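Local coordinates for protein 3-carboxy-cis,cis-muconate cycloisomerase (Acinetobacter calcoaceticus, PDB 1Q5N) that belongs to the cycloisomerases of the fumarase/aspartase superfamily, mostly helical proteins, and is built here as an assembly of four chains, at residues I113-C118 with G232-I237; A189-A194 with V238-V243. All blocks are in the same frame, centred on the assembly; numbering follows the deposited sequence.

Contact 1 (I113-C118 with G232-I237); sequences ILDTAC and GERDRI
Both Asp115 and Arg234 set their first torsion with CG anti to the carbonyl carbon, and two further bends at chi2 (-66°) and chi3 (-71°) fold the Arg234 chain so that its guanidinium ends against the Asp115 carboxylate. The side chains approach from opposite directions, and the grip is end-on: NH1 of Arg234 donates to OD2 of Asp115 at 2.9 Å, while NH2 donates to OD1 of the same carboxylate at 3.1 Å. Asp115 lies at the edge of the guanidinium and close to its plane, but the two groups are not coplanar. Their planes diverge by 31°, and both carboxylate oxygens are met from above the carboxylate plane. The bridge is therefore bidentate with one oxygen per nitrogen, yet twisted.

Asp115 and Arg234 are both buried, and each has further polar partners: OD2 of Asp115 also accepts from Gln195 NE2 and Gln111 NE2, while NH2 of Arg234 forms a salt bridge to Glu327 and its NH1 donates to Trp230 O. These additional bonds would be expected to limit rotation of both groups. Beyond the bridge, contact is slight and apolar, with SG of Cys118 lying 4.3 Å from CD1 of Ile237. Trp324, on helix 323-351, touches both bridge partners.

Arg234 occupies the N-cap position of helix 235-261, so the salt bridge ties the start of this helix to helix 110-146. Such long helices form the central bundle of the fumarase/aspartase fold.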
loop_
_atom_site.group_PDB
_atom_site.type_symbol
_atom_site.label_atom_id
_atom_site.label_comp_id
_atom_site.label_asym_id
_atom_site.label_seq_id
_atom_site.Cartn_x
_atom_site.Cartn_y
_atom_site.Cartn_z
ATOM N N ILE A 113 -22.913 15.759 10.280
ATOM C CA ILE A 113 -23.217 14.825 11.339
ATOM C C ILE A 113 -22.242 13.609 11.320
ATOM O O ILE A 113 -21.810 13.137 12.357
ATOM C CB ILE A 113 -24.680 14.321 11.189
ATOM C CG1 ILE A 113 -25.653 15.500 11.224
ATOM C CG2 ILE A 113 -24.999 13.296 12.268
ATOM C CD1 ILE A 113 -25.508 16.431 12.417
ATOM N N LEU A 114 -21.918 13.106 10.134
ATOM C CA LEU A 114 -21.012 11.964 10.016
ATOM C C LEU A 114 -19.591 12.330 10.459
ATOM O O LEU A 114 -19.009 11.594 11.251
ATOM C CB LEU A 114 -21.035 11.433 8.573
ATOM C CG LEU A 114 -22.419 10.816 8.255
ATOM C CD1 LEU A 114 -22.534 10.546 6.801
ATOM C CD2 LEU A 114 -22.648 9.529 9.042
ATOM N N ASP A 115 -19.046 13.461 9.983
ATOM C CA ASP A 115 -17.699 13.870 10.400
ATOM C C ASP A 115 -17.638 14.225 11.904
ATOM O O ASP A 115 -16.621 13.954 12.586
ATOM C CB ASP A 115 -17.196 15.093 9.627
ATOM C CG ASP A 115 -16.747 14.769 8.228
ATOM O OD1 ASP A 115 -16.723 13.574 7.841
ATOM O OD2 ASP A 115 -16.417 15.735 7.515
ATOM N N THR A 116 -18.716 14.827 12.429
ATOM C CA THR A 116 -18.714 15.170 13.838
ATOM C C THR A 116 -18.763 13.874 14.672
ATOM O O THR A 116 -18.037 13.735 15.646
ATOM C CB THR A 116 -19.899 16.158 14.223
ATOM O OG1 THR A 116 -19.682 17.444 13.613
ATOM C CG2 THR A 116 -19.975 16.311 15.746
ATOM N N ALA A 117 -19.598 12.919 14.276
ATOM C CA ALA A 117 -19.652 11.668 15.050
ATOM C C ALA A 117 -18.265 10.968 14.929
ATOM O O ALA A 117 -17.767 10.364 15.897
ATOM C CB ALA A 117 -20.770 10.749 14.545
ATOM N N CYS A 118 -17.644 11.049 13.752
ATOM C CA CYS A 118 -16.325 10.455 13.592
ATOM C C CYS A 118 -15.320 11.091 14.582
ATOM O O CYS A 118 -14.583 10.367 15.263
ATOM C CB CYS A 118 -15.817 10.635 12.156
ATOM S SG CYS A 118 -14.151 9.950 11.877
ATOM N N GLY A 232 -14.016 18.728 2.333
ATOM C CA GLY A 232 -13.105 18.226 1.320
ATOM C C GLY A 232 -11.637 18.187 1.670
ATOM O O GLY A 232 -10.901 17.538 0.947
ATOM N N GLU A 233 -11.209 18.850 2.759
ATOM C CA GLU A 233 -9.790 18.895 3.147
ATOM C C GLU A 233 -9.653 17.895 4.312
ATOM O O GLU A 233 -10.157 18.122 5.426
ATOM C CB GLU A 233 -9.414 20.338 3.545
ATOM C CG GLU A 233 -9.436 21.363 2.352
ATOM C CD GLU A 233 -10.844 21.519 1.717
ATOM O OE1 GLU A 233 -11.818 21.790 2.463
ATOM O OE2 GLU A 233 -10.982 21.351 0.475
ATOM N N ARG A 234 -8.945 16.802 4.083
ATOM C CA ARG A 234 -8.952 15.757 5.103
ATOM C C ARG A 234 -7.694 15.478 5.896
ATOM O O ARG A 234 -7.573 14.409 6.510
ATOM C CB ARG A 234 -9.435 14.430 4.444
ATOM C CG ARG A 234 -10.575 14.592 3.439
ATOM C CD ARG A 234 -11.872 15.062 4.121
ATOM N NE ARG A 234 -12.475 14.010 4.962
ATOM C CZ ARG A 234 -13.456 14.231 5.846
ATOM N NH1 ARG A 234 -13.948 15.464 6.027
ATOM N NH2 ARG A 234 -13.971 13.233 6.539
ATOM N N ASP A 235 -6.755 16.410 5.872
ATOM C CA ASP A 235 -5.508 16.243 6.598
ATOM C C ASP A 235 -5.730 15.886 8.078
ATOM O O ASP A 235 -4.968 15.120 8.631
ATOM C CB ASP A 235 -4.684 17.527 6.478
ATOM C CG ASP A 235 -5.465 18.732 6.947
ATOM O OD1 ASP A 235 -6.461 19.132 6.261
ATOM O OD2 ASP A 235 -5.104 19.238 8.025
ATOM N N ARG A 236 -6.780 16.380 8.724
ATOM C CA ARG A 236 -6.967 16.027 10.134
ATOM C C ARG A 236 -7.217 14.513 10.395
ATOM O O ARG A 236 -6.759 13.956 11.423
ATOM C CB ARG A 236 -8.108 16.846 10.753
ATOM C CG ARG A 236 -7.748 18.286 11.020
ATOM C CD ARG A 236 -9.036 19.107 11.296
ATOM N NE ARG A 236 -8.769 20.543 11.465
ATOM C CZ ARG A 236 -8.980 21.478 10.539
ATOM N NH1 ARG A 236 -9.475 21.157 9.344
ATOM N NH2 ARG A 236 -8.693 22.739 10.819
ATOM N N ILE A 237 -7.929 13.864 9.470
ATOM C CA ILE A 237 -8.228 12.449 9.573
ATOM C C ILE A 237 -6.927 11.636 9.364
ATOM O O ILE A 237 -6.604 10.706 10.147
ATOM C CB ILE A 237 -9.258 12.018 8.483
ATOM C CG1 ILE A 237 -10.602 12.754 8.690
ATOM C CG2 ILE A 237 -9.472 10.504 8.506
ATOM C CD1 ILE A 237 -11.235 12.555 10.049
#

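Contact 2 (A189-A194 with V238-V243); sequences ARVLVA and VEIASV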
loop_
_atom_site.group_PDB
_atom_site.type_symbol
_atom_site.label_atom_id
_atom_site.label_comp_id
_atom_site.label_asym_id
_atom_site.label_seq_id
_atom_site.Cartn_x
_atom_site.Cartn_y
_atom_site.Cartn_z
ATOM N N ALA A 189 -5.340 19.654 19.595
ATOM C CA ALA A 189 -5.949 20.954 19.292
ATOM C C ALA A 189 -6.329 21.152 17.827
ATOM O O ALA A 189 -7.361 21.747 17.518
ATOM C CB ALA A 189 -5.010 22.092 19.725
ATOM N N ARG A 190 -5.478 20.657 16.939
ATOM C CA ARG A 190 -5.658 20.799 15.510
ATOM C C ARG A 190 -6.657 19.818 14.888
ATOM O O ARG A 190 -7.353 20.108 13.899
ATOM C CB ARG A 190 -4.293 20.613 14.832
ATOM C CG ARG A 190 -4.358 20.540 13.323
ATOM C CD ARG A 190 -3.004 20.713 12.651
ATOM N NE ARG A 190 -2.085 19.667 13.095
ATOM C CZ ARG A 190 -1.020 19.895 13.857
ATOM N NH1 ARG A 190 -0.733 21.141 14.246
ATOM N NH2 ARG A 190 -0.281 18.886 14.263
ATOM N N VAL A 191 -6.780 18.678 15.525
ATOM C CA VAL A 191 -7.565 17.609 14.987
ATOM C C VAL A 191 -8.995 17.369 15.548
ATOM O O VAL A 191 -9.925 16.969 14.818
ATOM C CB VAL A 191 -6.622 16.379 15.139
ATOM C CG1 VAL A 191 -7.323 15.232 15.689
ATOM C CG2 VAL A 191 -5.883 16.138 13.868
ATOM N N LEU A 192 -9.173 17.608 16.840
ATOM C CA LEU A 192 -10.463 17.369 17.480
ATOM C C LEU A 192 -11.303 18.626 17.365
ATOM O O LEU A 192 -11.405 19.406 18.310
ATOM C CB LEU A 192 -10.236 16.992 18.945
ATOM C CG LEU A 192 -9.381 15.728 19.112
ATOM C CD1 LEU A 192 -9.224 15.405 20.594
ATOM C CD2 LEU A 192 -10.038 14.558 18.356
ATOM N N VAL A 193 -11.876 18.827 16.180
ATOM C CA VAL A 193 -12.681 19.996 15.895
ATOM C C VAL A 193 -14.011 19.535 15.348
ATOM O O VAL A 193 -14.109 18.436 14.827
ATOM C CB VAL A 193 -11.989 20.891 14.859
ATOM C CG1 VAL A 193 -10.714 21.429 15.431
ATOM C CG2 VAL A 193 -11.686 20.074 13.579
ATOM N N ALA A 194 -15.030 20.388 15.457
ATOM C CA ALA A 194 -16.381 20.074 14.983
ATOM C C ALA A 194 -16.515 20.255 13.464
ATOM O O ALA A 194 -15.693 20.911 12.838
ATOM C CB ALA A 194 -17.400 20.985 15.690
ATOM N N VAL A 238 -6.191 11.997 8.314
ATOM C CA VAL A 238 -4.977 11.311 7.966
ATOM C C VAL A 238 -3.983 11.450 9.087
ATOM O O VAL A 238 -3.292 10.481 9.450
ATOM C CB VAL A 238 -4.394 11.893 6.663
ATOM C CG1 VAL A 238 -3.105 11.163 6.264
ATOM C CG2 VAL A 238 -5.428 11.744 5.565
ATOM N N GLU A 239 -3.936 12.652 9.669
ATOM C CA GLU A 239 -2.975 12.928 10.718
ATOM C C GLU A 239 -3.173 12.011 11.912
ATOM O O GLU A 239 -2.189 11.477 12.463
ATOM C CB GLU A 239 -3.029 14.401 11.113
ATOM C CG GLU A 239 -2.032 14.786 12.206
ATOM C CD GLU A 239 -1.861 16.287 12.382
ATOM O OE1 GLU A 239 -2.813 17.064 12.193
ATOM O OE2 GLU A 239 -0.761 16.697 12.721
ATOM N N ILE A 240 -4.437 11.800 12.289
ATOM C CA ILE A 240 -4.735 10.901 13.400
ATOM C C ILE A 240 -4.269 9.467 13.018
ATOM O O ILE A 240 -3.612 8.794 13.821
ATOM C CB ILE A 240 -6.246 10.901 13.714
ATOM C CG1 ILE A 240 -6.646 12.239 14.348
ATOM C CG2 ILE A 240 -6.610 9.782 14.736
ATOM C CD1 ILE A 240 -8.195 12.409 14.380
ATOM N N ALA A 241 -4.596 9.011 11.803
ATOM C CA ALA A 241 -4.179 7.662 11.351
ATOM C C ALA A 241 -2.647 7.554 11.341
ATOM O O ALA A 241 -2.109 6.542 11.753
ATOM C CB ALA A 241 -4.739 7.313 9.906
ATOM N N SER A 242 -1.960 8.600 10.888
ATOM C CA SER A 242 -0.499 8.542 10.812
ATOM C C SER A 242 0.190 8.303 12.172
ATOM O O SER A 242 1.207 7.625 12.254
ATOM C CB SER A 242 0.083 9.822 10.149
ATOM O OG SER A 242 -0.047 10.940 11.000
ATOM N N VAL A 243 -0.375 8.853 13.233
ATOM C CA VAL A 243 0.188 8.687 14.565
ATOM C C VAL A 243 -0.106 7.254 15.084
ATOM O O VAL A 243 0.753 6.616 15.686
ATOM C CB VAL A 243 -0.382 9.808 15.471
ATOM C CG1 VAL A 243 -0.069 9.539 16.961
ATOM C CG2 VAL A 243 0.260 11.138 15.054
#
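Arg190 and Glu239 form a side-on, two-nitrogen salt bridge between the end of helix 166-191 and helix 235-261, two long helices of the central bundle of the fumarase/aspartase fold. From a CB that points toward 238-243, the Arg190 chain runs past the carboxylate: CG lies 4.0 Å and CD 3.7 Å from OE1 of Glu239. Next, NE donates to OE1 of Glu239 at 2.8 Å, nearly straight at 173°, along the syn lone pair and in the guanidinium plane. CZ comes next, 3.4 Å from OE2 of Glu239, and NH2 closes the pair on that same OE2 at 2.7 Å, somewhat tilted. The two side chains cross at about a right angle, but the flat groups are nearly coplanar (20° apart). OE1 of Glu239 has a second charged partner, Arg183 of the second subunit.

Beside the bridge, Val191 makes apolar contact with Ile240, although the 3.2 Å approach of its CG1 to CD1 of Ile240 and its unstaggered chi1 (134°) are doubtful. Within the helix, Glu239 O receives both Val243 N and, at 2.6 Å, Ser242 OG, from the same face of its carbonyl plane.

Both contacts are largely buried and share helix 235-261, contact 1 at its start and contact 2 one turn further on, with centres about 9 Å apart. Helix 110-146 is the other element in contact 1, the end of helix 166-191 in contact 2. Each rests on an arginine-carboxylate pair; contact 1 lies about 20 Å from the chain centre and contact 2 about 14 Å, centre to centre. Contact 2 has the more exposed arginine. Arg236 joins them, its NE lying 2.8 Å from Arg190 O in a probable hydrogen bond. The second subunit forms salt bridges with Glu233 and Asp235 in contact 1, outside its central pair, but in contact 2 with the bridging Glu239 itself.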